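Local coordinates for SusD-like protein BACOVA_02651 (Bacteroides ovatus, PDB 5E75) that probably captures xyloglucan at the cell surface as a SusD-like polysaccharide-binding lipoprotein, before the polysaccharide is taken into the periplasm for degradation, at residues A[190-195]-A[368-373]; A[84-89]-A[115-120]; A[353-358]-A[417-422]. All blocks are in the same frame, centred on the assembly; numbering follows the deposited sequence.

Interactions 1 and 2 are buried helix-helix contacts, each centred about 18 Å from the centre of the chain. Interaction 3, only partly buried, lies about 3 Å from that centre and sets a strand against a turn. Interaction 1 is a leucine wedged on alanine and a glutamate, interaction 2 an alanine contact with an asparagine-arginine bond beside it, and interaction 3 a loose meeting with two waters between backbone carbonyls. Helix 151-168 borders both helical contacts. Strand 355-359 of interaction 3 runs directly into helix 360-372 of interaction 1, and Ile357 touches Cys119 of interaction 2, with CG2 of Ile357 4.2 Å from SG of Cys119.

Interaction 1: residues A[190-195]-A[368-373]; sequences VYLARS and AEACLG
Leu192 reaches from helix 180-195 onto helix 360-372, one methyl on Glu369 and the other on Ala370. Its CD2 meets the glutamate along much of its length, from CB of Glu369 at 3.8 Å to the carboxylate carbon CD at 3.7 Å. The two side chains cross at about a right angle, and the methyl sits above the flat of the carboxylate, over CD. CD1 turns to the neighbouring residue and lies 4.1 Å from CA and 4.3 Å from CB of Ala370. The small alanine is consistent with the close approach of the backbones: the CA atoms of Leu192 and Ala370 are 6.4 Å apart. Leu192 points CG directly opposite its own backbone N (chi1 179°), which carries the forked end across to the other helix. Glu369 holds an extended chain, so that its CB, CG and CD pass under the leucine methyl and the acid is left for partners beyond. There OE2 forms a salt bridge with Arg203 NH1 and a hydrogen bond with Trp428 NE1, so the buried carboxylate is both paired in charge and steadied in position, while Arg203 also touches Leu192. One turn on from the leucine, Ser195 OG donates to Leu192 O at 2.7 Å, from 23° outside the carbonyl plane, tying the serine back to the helix. On the opposing side, Gly373 N bonds Glu369 O at 3.1 Å, and the positive phi of Gly373 takes the chain out of the helix. Helix 180-195 belongs to the N-terminal region of the largely alpha-helical SusD fold and helix 360-372 to its later SusD-family region, both of the TPR clan; they meet here in a helix-helix contact in which a leucine packs on an alanine and on the side chain of a salt-bridged glutamate.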
loop_
_atom_site.group_PDB
_atom_site.type_symbol
_atom_site.label_atom_id
_atom_site.label_comp_id
_atom_site.label_asym_id
_atom_site.label_seq_id
_atom_site.Cartn_x
_atom_site.Cartn_y
_atom_site.Cartn_z
ATOM N N VAL A 190 -5.361 -11.361 5.299
ATOM C CA VAL A 190 -4.726 -11.755 6.555
ATOM C C VAL A 190 -4.605 -13.285 6.662
ATOM O O VAL A 190 -3.539 -13.798 6.999
ATOM C CB VAL A 190 -5.479 -11.137 7.763
ATOM C CG1 VAL A 190 -4.936 -11.681 9.069
ATOM C CG2 VAL A 190 -5.353 -9.626 7.741
ATOM N N TYR A 191 -5.686 -14.004 6.372
ATOM C CA TYR A 191 -5.617 -15.462 6.396
ATOM C C TYR A 191 -4.611 -15.993 5.370
ATOM O O TYR A 191 -3.841 -16.915 5.664
ATOM C CB TYR A 191 -6.993 -16.080 6.170
ATOM C CG TYR A 191 -7.850 -16.166 7.411
ATOM C CD1 TYR A 191 -7.424 -16.874 8.532
ATOM C CD2 TYR A 191 -9.071 -15.541 7.467
ATOM C CE1 TYR A 191 -8.196 -16.964 9.667
ATOM C CE2 TYR A 191 -9.871 -15.638 8.604
ATOM C CZ TYR A 191 -9.407 -16.341 9.698
ATOM O OH TYR A 191 -10.187 -16.449 10.845
ATOM N N LEU A 192 -4.596 -15.418 4.170
ATOM C CA LEU A 192 -3.608 -15.842 3.184
ATOM C C LEU A 192 -2.192 -15.583 3.688
ATOM O O LEU A 192 -1.300 -16.446 3.552
ATOM C CB LEU A 192 -3.832 -15.169 1.824
ATOM C CG LEU A 192 -2.833 -15.534 0.716
ATOM C CD1 LEU A 192 -2.862 -17.038 0.396
ATOM C CD2 LEU A 192 -3.109 -14.701 -0.515
ATOM N N ALA A 193 -1.971 -14.409 4.291
ATOM C CA ALA A 193 -0.655 -14.081 4.822
ATOM C C ALA A 193 -0.250 -15.019 5.949
ATOM O O ALA A 193 0.913 -15.401 6.054
ATOM C CB ALA A 193 -0.618 -12.616 5.310
ATOM N N ARG A 194 -1.199 -15.384 6.813
ATOM C CA ARG A 194 -0.879 -16.276 7.920
ATOM C C ARG A 194 -0.597 -17.712 7.453
ATOM O O ARG A 194 0.202 -18.422 8.075
ATOM C CB ARG A 194 -1.990 -16.273 8.980
ATOM C CG ARG A 194 -1.530 -16.938 10.278
ATOM C CD ARG A 194 -2.549 -16.888 11.401
ATOM N NE ARG A 194 -3.683 -17.762 11.151
ATOM C CZ ARG A 194 -4.645 -17.995 12.029
ATOM N NH1 ARG A 194 -4.594 -17.417 13.226
ATOM N NH2 ARG A 194 -5.635 -18.812 11.708
ATOM N N SER A 195 -1.241 -18.120 6.361
ATOM C CA SER A 195 -1.244 -19.528 5.966
ATOM C C SER A 195 0.169 -20.103 5.875
ATOM O O SER A 195 0.410 -21.208 6.347
ATOM C CB SER A 195 -2.011 -19.746 4.660
ATOM O OG SER A 195 -1.340 -19.176 3.548
ATOM N N ALA A 368 -7.238 -15.567 -6.172
ATOM C CA ALA A 368 -6.474 -16.418 -7.069
ATOM C C ALA A 368 -5.332 -17.118 -6.343
ATOM O O ALA A 368 -5.101 -18.320 -6.517
ATOM C CB ALA A 368 -5.929 -15.610 -8.254
ATOM N N GLU A 369 -4.598 -16.376 -5.522
ATOM C CA GLU A 369 -3.449 -16.934 -4.822
ATOM C C GLU A 369 -3.902 -17.977 -3.801
ATOM O O GLU A 369 -3.242 -19.005 -3.594
ATOM C CB GLU A 369 -2.617 -15.815 -4.159
ATOM C CG GLU A 369 -1.316 -16.273 -3.542
ATOM C CD GLU A 369 -0.437 -15.133 -3.023
ATOM O OE1 GLU A 369 -0.714 -13.961 -3.335
ATOM O OE2 GLU A 369 0.558 -15.433 -2.332
ATOM N N ALA A 370 -5.036 -17.724 -3.151
ATOM C CA ALA A 370 -5.565 -18.686 -2.185
ATOM C C ALA A 370 -6.078 -19.957 -2.875
ATOM O O ALA A 370 -6.016 -21.038 -2.282
ATOM C CB ALA A 370 -6.652 -18.058 -1.330
ATOM N N CYS A 371 -6.563 -19.833 -4.111
ATOM C CA CYS A 371 -6.933 -21.012 -4.904
ATOM C C CYS A 371 -5.705 -21.799 -5.375
ATOM O O CYS A 371 -5.715 -23.039 -5.373
ATOM C CB CYS A 371 -7.808 -20.615 -6.091
ATOM S SG CYS A 371 -9.454 -20.069 -5.648
ATOM N N LEU A 372 -4.640 -21.110 -5.773
ATOM C CA LEU A 372 -3.385 -21.781 -6.087
ATOM C C LEU A 372 -2.924 -22.637 -4.904
ATOM O O LEU A 372 -2.551 -23.807 -5.068
ATOM C CB LEU A 372 -2.338 -20.742 -6.449
ATOM C CG LEU A 372 -0.925 -21.272 -6.695
ATOM C CD1 LEU A 372 -0.845 -22.130 -7.952
ATOM C CD2 LEU A 372 0.074 -20.123 -6.790
ATOM N N GLY A 373 -2.967 -22.060 -3.706
ATOM C CA GLY A 373 -2.684 -22.813 -2.498
ATOM C C GLY A 373 -1.306 -23.429 -2.544
ATOM O O GLY A 373 -0.338 -22.739 -2.793
#

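Interaction 2: residues A[84-89]-A[115-120]; sequences TMANSV and LMRACA. With EDO (1,2-ethanediol), chain C.
Arg117 meets helix 70-95 first at Ala86: its CB lies 3.9 Å from CB of Ala86, and the CA atoms of this pair are 6.1 Å apart. From there CG swings opposite the backbone N (chi1 -173°), and CD passes 3.6 Å from Asn87 OD1. The chain then bends at chi3 and brings NH1 round to the same oxygen. NH1 donates to Asn87 OD1 at 2.7 Å, a short but bent bond of 143° at the hydrogen. OD1 lies close to the guanidinium plane, at its edge, while the amide plane is turned 66° from it. These neighbouring helices, 70-95 and 103-125, belong to the helical, TPR-clan part of the SusD fold. At the far end NH2 forms a salt bridge with Asp161 of helix 151-168, and the arginine side chain also packs on Phe157 and Ile90. A leucine here would probably leave Asp161 without its charge partner and Asn87 OD1 without this donor. The amide is held through its nitrogen too, where Asn87 ND2 donates to Asn137 OD1 and Ile134 O. On another side of helix 103-125, the O2 of a 1,2-ethanediol, probably from the crystallisation liquor, donates to Cys119 O at 3.0 Å.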
loop_
_atom_site.group_PDB
_atom_site.type_symbol
_atom_site.label_atom_id
_atom_site.label_comp_id
_atom_site.label_asym_id
_atom_site.label_seq_id
_atom_site.Cartn_x
_atom_site.Cartn_y
_atom_site.Cartn_z
ATOM N N THR A 84 -4.336 4.113 18.862
ATOM C CA THR A 84 -4.828 4.843 20.032
ATOM C C THR A 84 -6.083 5.646 19.704
ATOM O O THR A 84 -6.976 5.755 20.555
ATOM C CB THR A 84 -3.749 5.707 20.674
ATOM O OG1 THR A 84 -3.309 6.669 19.748
ATOM C CG2 THR A 84 -2.564 4.865 21.122
ATOM N N MET A 85 -6.203 6.194 18.500
ATOM C CA MET A 85 -7.487 6.816 18.128
ATOM C C MET A 85 -8.647 5.810 18.104
ATOM O O MET A 85 -9.768 6.112 18.540
ATOM C CB MET A 85 -7.422 7.553 16.787
ATOM C CG MET A 85 -8.712 8.340 16.546
ATOM S SD MET A 85 -8.802 9.259 15.016
ATOM C CE MET A 85 -7.468 10.400 15.244
ATOM N N ALA A 86 -8.403 4.628 17.551
ATOM C CA ALA A 86 -9.401 3.563 17.550
ATOM C C ALA A 86 -9.830 3.262 18.989
ATOM O O ALA A 86 -11.030 3.140 19.289
ATOM C CB ALA A 86 -8.837 2.303 16.881
ATOM N N ASN A 87 -8.852 3.119 19.877
ATOM C CA ASN A 87 -9.157 2.834 21.281
ATOM C C ASN A 87 -9.993 3.959 21.916
ATOM O O ASN A 87 -10.940 3.698 22.666
ATOM C CB ASN A 87 -7.872 2.592 22.073
ATOM C CG ASN A 87 -7.141 1.349 21.629
ATOM O OD1 ASN A 87 -7.701 0.498 20.929
ATOM N ND2 ASN A 87 -5.895 1.225 22.054
ATOM N N SER A 88 -9.669 5.198 21.575
ATOM C CA SER A 88 -10.418 6.337 22.096
ATOM C C SER A 88 -11.852 6.340 21.587
ATOM O O SER A 88 -12.787 6.628 22.355
ATOM C CB SER A 88 -9.735 7.642 21.739
ATOM O OG SER A 88 -8.531 7.799 22.464
ATOM N N VAL A 89 -12.050 6.041 20.307
ATOM C CA VAL A 89 -13.396 5.921 19.755
ATOM C C VAL A 89 -14.201 4.833 20.465
ATOM O O VAL A 89 -15.357 5.043 20.829
ATOM C CB VAL A 89 -13.347 5.628 18.230
ATOM C CG1 VAL A 89 -14.702 5.165 17.699
ATOM C CG2 VAL A 89 -12.879 6.851 17.496
ATOM N N LEU A 115 -11.658 -1.998 12.573
ATOM C CA LEU A 115 -11.125 -2.203 11.222
ATOM C C LEU A 115 -9.826 -1.442 11.035
ATOM O O LEU A 115 -8.851 -1.979 10.497
ATOM C CB LEU A 115 -12.154 -1.767 10.173
ATOM C CG LEU A 115 -11.715 -1.769 8.697
ATOM C CD1 LEU A 115 -11.259 -3.148 8.277
ATOM C CD2 LEU A 115 -12.812 -1.275 7.739
ATOM N N MET A 116 -9.797 -0.185 11.457
ATOM C CA MET A 116 -8.591 0.614 11.287
ATOM C C MET A 116 -7.471 0.103 12.171
ATOM O O MET A 116 -6.317 0.044 11.735
ATOM C CB MET A 116 -8.849 2.096 11.541
ATOM C CG MET A 116 -9.775 2.726 10.537
ATOM S SD MET A 116 -9.116 2.648 8.878
ATOM C CE MET A 116 -10.330 3.608 7.984
ATOM N N ARG A 117 -7.787 -0.294 13.396
ATOM C CA ARG A 117 -6.788 -0.861 14.287
ATOM C C ARG A 117 -6.181 -2.129 13.680
ATOM O O ARG A 117 -4.961 -2.338 13.734
ATOM C CB ARG A 117 -7.429 -1.152 15.649
ATOM C CG ARG A 117 -6.448 -1.603 16.724
ATOM C CD ARG A 117 -7.070 -1.627 18.100
ATOM N NE ARG A 117 -8.067 -2.658 18.258
ATOM C CZ ARG A 117 -8.833 -2.781 19.339
ATOM N NH1 ARG A 117 -8.716 -1.933 20.361
ATOM N NH2 ARG A 117 -9.703 -3.765 19.403
ATOM N N ALA A 118 -7.023 -2.953 13.073
ATOM C CA ALA A 118 -6.563 -4.158 12.402
ATOM C C ALA A 118 -5.636 -3.821 11.251
ATOM O O ALA A 118 -4.586 -4.437 11.092
ATOM C CB ALA A 118 -7.746 -4.989 11.902
ATOM N N CYS A 119 -6.015 -2.850 10.432
ATOM C CA CYS A 119 -5.150 -2.458 9.342
ATOM C C CYS A 119 -3.798 -1.951 9.812
ATOM O O CYS A 119 -2.770 -2.289 9.224
ATOM C CB CYS A 119 -5.819 -1.402 8.466
ATOM S SG CYS A 119 -7.235 -2.007 7.481
ATOM N N ALA A 120 -3.781 -1.118 10.836
ATOM C CA ALA A 120 -2.537 -0.609 11.377
ATOM C C ALA A 120 -1.640 -1.743 11.866
ATOM O O ALA A 120 -0.459 -1.775 11.539
ATOM C CB ALA A 120 -2.818 0.397 12.487
HETATM C C1 EDO C . -4.124 -4.339 4.499
HETATM O O1 EDO C . -3.086 -4.597 3.559
HETATM C C2 EDO C . -3.801 -3.108 5.337
HETATM O O2 EDO C . -2.989 -3.446 6.463
#

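Interaction 3: residues A[353-358]-A[417-422]; sequences LNTYIL and MEYSNW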
loop_
_atom_site.group_PDB
_atom_site.type_symbol
_atom_site.label_atom_id
_atom_site.label_comp_id
_atom_site.label_asym_id
_atom_site.label_seq_id
_atom_site.Cartn_x
_atom_site.Cartn_y
_atom_site.Cartn_z
ATOM N N LEU A 353 -5.953 13.468 -4.038
ATOM C CA LEU A 353 -6.199 12.042 -4.143
ATOM C C LEU A 353 -6.309 11.374 -2.793
ATOM O O LEU A 353 -5.558 11.680 -1.857
ATOM C CB LEU A 353 -5.068 11.380 -4.925
ATOM C CG LEU A 353 -4.861 11.923 -6.332
ATOM C CD1 LEU A 353 -3.626 11.297 -6.919
ATOM C CD2 LEU A 353 -6.060 11.645 -7.220
ATOM N N ASN A 354 -7.256 10.448 -2.683
ATOM C CA ASN A 354 -7.266 9.557 -1.541
ATOM C C ASN A 354 -6.059 8.619 -1.591
ATOM O O ASN A 354 -5.427 8.462 -2.661
ATOM C CB ASN A 354 -8.550 8.720 -1.524
ATOM C CG ASN A 354 -9.757 9.493 -1.034
ATOM O OD1 ASN A 354 -9.638 10.587 -0.479
ATOM N ND2 ASN A 354 -10.925 8.918 -1.233
ATOM N N THR A 355 -5.739 7.996 -0.457
ATOM C CA THR A 355 -4.689 6.970 -0.423
ATOM C C THR A 355 -5.354 5.611 -0.247
ATOM O O THR A 355 -5.956 5.327 0.776
ATOM C CB THR A 355 -3.706 7.193 0.744
ATOM O OG1 THR A 355 -3.111 8.490 0.630
ATOM C CG2 THR A 355 -2.598 6.151 0.754
ATOM N N TYR A 356 -5.284 4.765 -1.263
ATOM C CA TYR A 356 -5.893 3.445 -1.183
ATOM C C TYR A 356 -5.298 2.598 -0.063
ATOM O O TYR A 356 -4.079 2.584 0.144
ATOM C CB TYR A 356 -5.718 2.689 -2.499
ATOM C CG TYR A 356 -6.597 3.176 -3.614
ATOM C CD1 TYR A 356 -7.973 2.985 -3.569
ATOM C CD2 TYR A 356 -6.061 3.808 -4.723
ATOM C CE1 TYR A 356 -8.792 3.418 -4.575
ATOM C CE2 TYR A 356 -6.888 4.248 -5.763
ATOM C CZ TYR A 356 -8.263 4.051 -5.660
ATOM O OH TYR A 356 -9.113 4.472 -6.653
ATOM N N ILE A 357 -6.174 1.889 0.646
ATOM C CA ILE A 357 -5.784 0.833 1.566
ATOM C C ILE A 357 -6.145 -0.524 0.960
ATOM O O ILE A 357 -5.340 -1.459 1.000
ATOM C CB ILE A 357 -6.421 1.025 2.962
ATOM C CG1 ILE A 357 -5.855 2.283 3.621
ATOM C CG2 ILE A 357 -6.195 -0.205 3.853
ATOM C CD1 ILE A 357 -6.564 2.698 4.921
ATOM N N LEU A 358 -7.342 -0.624 0.380
ATOM C CA LEU A 358 -7.774 -1.840 -0.303
ATOM C C LEU A 358 -8.608 -1.551 -1.556
ATOM O O LEU A 358 -9.641 -0.876 -1.469
ATOM C CB LEU A 358 -8.596 -2.729 0.634
ATOM C CG LEU A 358 -9.033 -4.085 0.054
ATOM C CD1 LEU A 358 -7.820 -4.989 -0.151
ATOM C CD2 LEU A 358 -10.065 -4.739 0.954
ATOM N N MET A 417 3.481 1.839 -6.958
ATOM C CA MET A 417 3.316 3.201 -6.422
ATOM C C MET A 417 2.015 3.380 -5.639
ATOM O O MET A 417 1.528 4.488 -5.483
ATOM C CB MET A 417 3.477 4.265 -7.523
ATOM C CG MET A 417 4.862 4.286 -8.176
ATOM S SD MET A 417 6.241 4.291 -7.014
ATOM C CE MET A 417 5.769 5.644 -5.913
ATOM N N GLU A 418 1.491 2.293 -5.082
ATOM C CA GLU A 418 0.376 2.363 -4.124
ATOM C C GLU A 418 0.819 2.000 -2.711
ATOM O O GLU A 418 -0.012 1.850 -1.819
ATOM C CB GLU A 418 -0.806 1.484 -4.549
ATOM C CG GLU A 418 -1.483 2.038 -5.784
ATOM C CD GLU A 418 -2.636 1.198 -6.289
ATOM O OE1 GLU A 418 -3.564 0.857 -5.507
ATOM O OE2 GLU A 418 -2.614 0.943 -7.501
ATOM N N TYR A 419 2.121 1.895 -2.503
ATOM C CA TYR A 419 2.680 1.734 -1.157
ATOM C C TYR A 419 2.224 0.443 -0.501
ATOM O O TYR A 419 2.046 0.395 0.713
ATOM C CB TYR A 419 2.364 2.965 -0.293
ATOM C CG TYR A 419 2.258 4.270 -1.088
ATOM C CD1 TYR A 419 3.301 4.754 -1.866
ATOM C CD2 TYR A 419 1.076 4.999 -1.055
ATOM C CE1 TYR A 419 3.146 5.961 -2.607
ATOM C CE2 TYR A 419 0.923 6.174 -1.769
ATOM C CZ TYR A 419 1.949 6.630 -2.544
ATOM O OH TYR A 419 1.726 7.820 -3.225
ATOM N N SER A 420 2.066 -0.600 -1.313
ATOM C CA SER A 420 1.596 -1.891 -0.844
ATOM C C SER A 420 2.527 -3.058 -1.184
ATOM O O SER A 420 2.507 -4.076 -0.507
ATOM C CB SER A 420 0.216 -2.175 -1.438
ATOM O OG SER A 420 0.260 -2.112 -2.850
ATOM N N ASN A 421 3.323 -2.938 -2.231
ATOM C CA ASN A 421 4.092 -4.078 -2.694
ATOM C C ASN A 421 5.063 -4.603 -1.653
ATOM O O ASN A 421 5.267 -5.805 -1.581
ATOM C CB ASN A 421 4.819 -3.772 -4.012
ATOM C CG ASN A 421 3.893 -3.751 -5.217
ATOM O OD1 ASN A 421 2.824 -4.372 -5.221
ATOM N ND2 ASN A 421 4.316 -3.051 -6.250
ATOM N N TRP A 422 5.659 -3.743 -0.833
ATOM C CA TRP A 422 6.636 -4.248 0.132
ATOM C C TRP A 422 5.979 -5.187 1.140
ATOM O O TRP A 422 6.539 -6.214 1.510
ATOM C CB TRP A 422 7.387 -3.140 0.865
ATOM C CG TRP A 422 8.295 -3.731 1.922
ATOM C CD1 TRP A 422 8.258 -3.498 3.267
ATOM C CD2 TRP A 422 9.356 -4.677 1.708
ATOM N NE1 TRP A 422 9.230 -4.240 3.912
ATOM C CE2 TRP A 422 9.914 -4.970 2.970
ATOM C CE3 TRP A 422 9.883 -5.307 0.577
ATOM C CZ2 TRP A 422 10.958 -5.873 3.121
ATOM C CZ3 TRP A 422 10.912 -6.199 0.730
ATOM C CH2 TRP A 422 11.457 -6.461 1.989
HETATM O O HOH W 1 -2.087 3.598 -1.636
HETATM O O HOH W 2 -2.241 0.431 -0.851
#
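Thr355 and Tyr356, in the small two-stranded antiparallel sheet formed by strands 244-248 and 355-359, lie against the turn of Glu418 and Tyr419 that leads into helix 421-431. The strand is broken just beyond the contact by a classic beta bulge, in which Ile357 and Leu358 are together opposed by the single Leu246. Across the contact, Tyr356 and Glu418 approach loosely: CD2 of the tyrosine is 3.9 Å from OE1 of the glutamate, with ring and carboxylate planes 46° apart. CB of Tyr356 stands at 4.1 Å from the same Glu418 OE1. Both polar ends find their main partners elsewhere. Glu418 OE2 forms salt bridges with Arg359 and Lys332, so two positive charges flank this buried acid and probably favour its ionised state, while Tyr356 OH is hydrogen-bonded to Leu233 O and Asn241 ND2. Beside this pair, the methyl CG2 of Thr355 comes to the edge of the Tyr419 ring, 4.3 Å from CD2. The threonine hydroxyl is engaged by Trp250 and Asn36, which probably helps hold the methyl in this direction. The Tyr419 ring is set by a chi1 of -31°, short of the staggered position, on a residue with positive phi. Met417 O stands 3.6 Å over one face of the ring, nearer its border than its middle, and Ile40 and Val41 of helix 40-46 also touch the side chain. The backbones themselves, with CA atoms of Tyr356 and Glu418 7.0 Å apart, are joined through water rather than directly. Two waters each lie at hydrogen-bonding distance from Tyr356 O and Glu418 O: the first stands 2.9 Å from Tyr356 O, and the second 2.8 Å from Glu418 O.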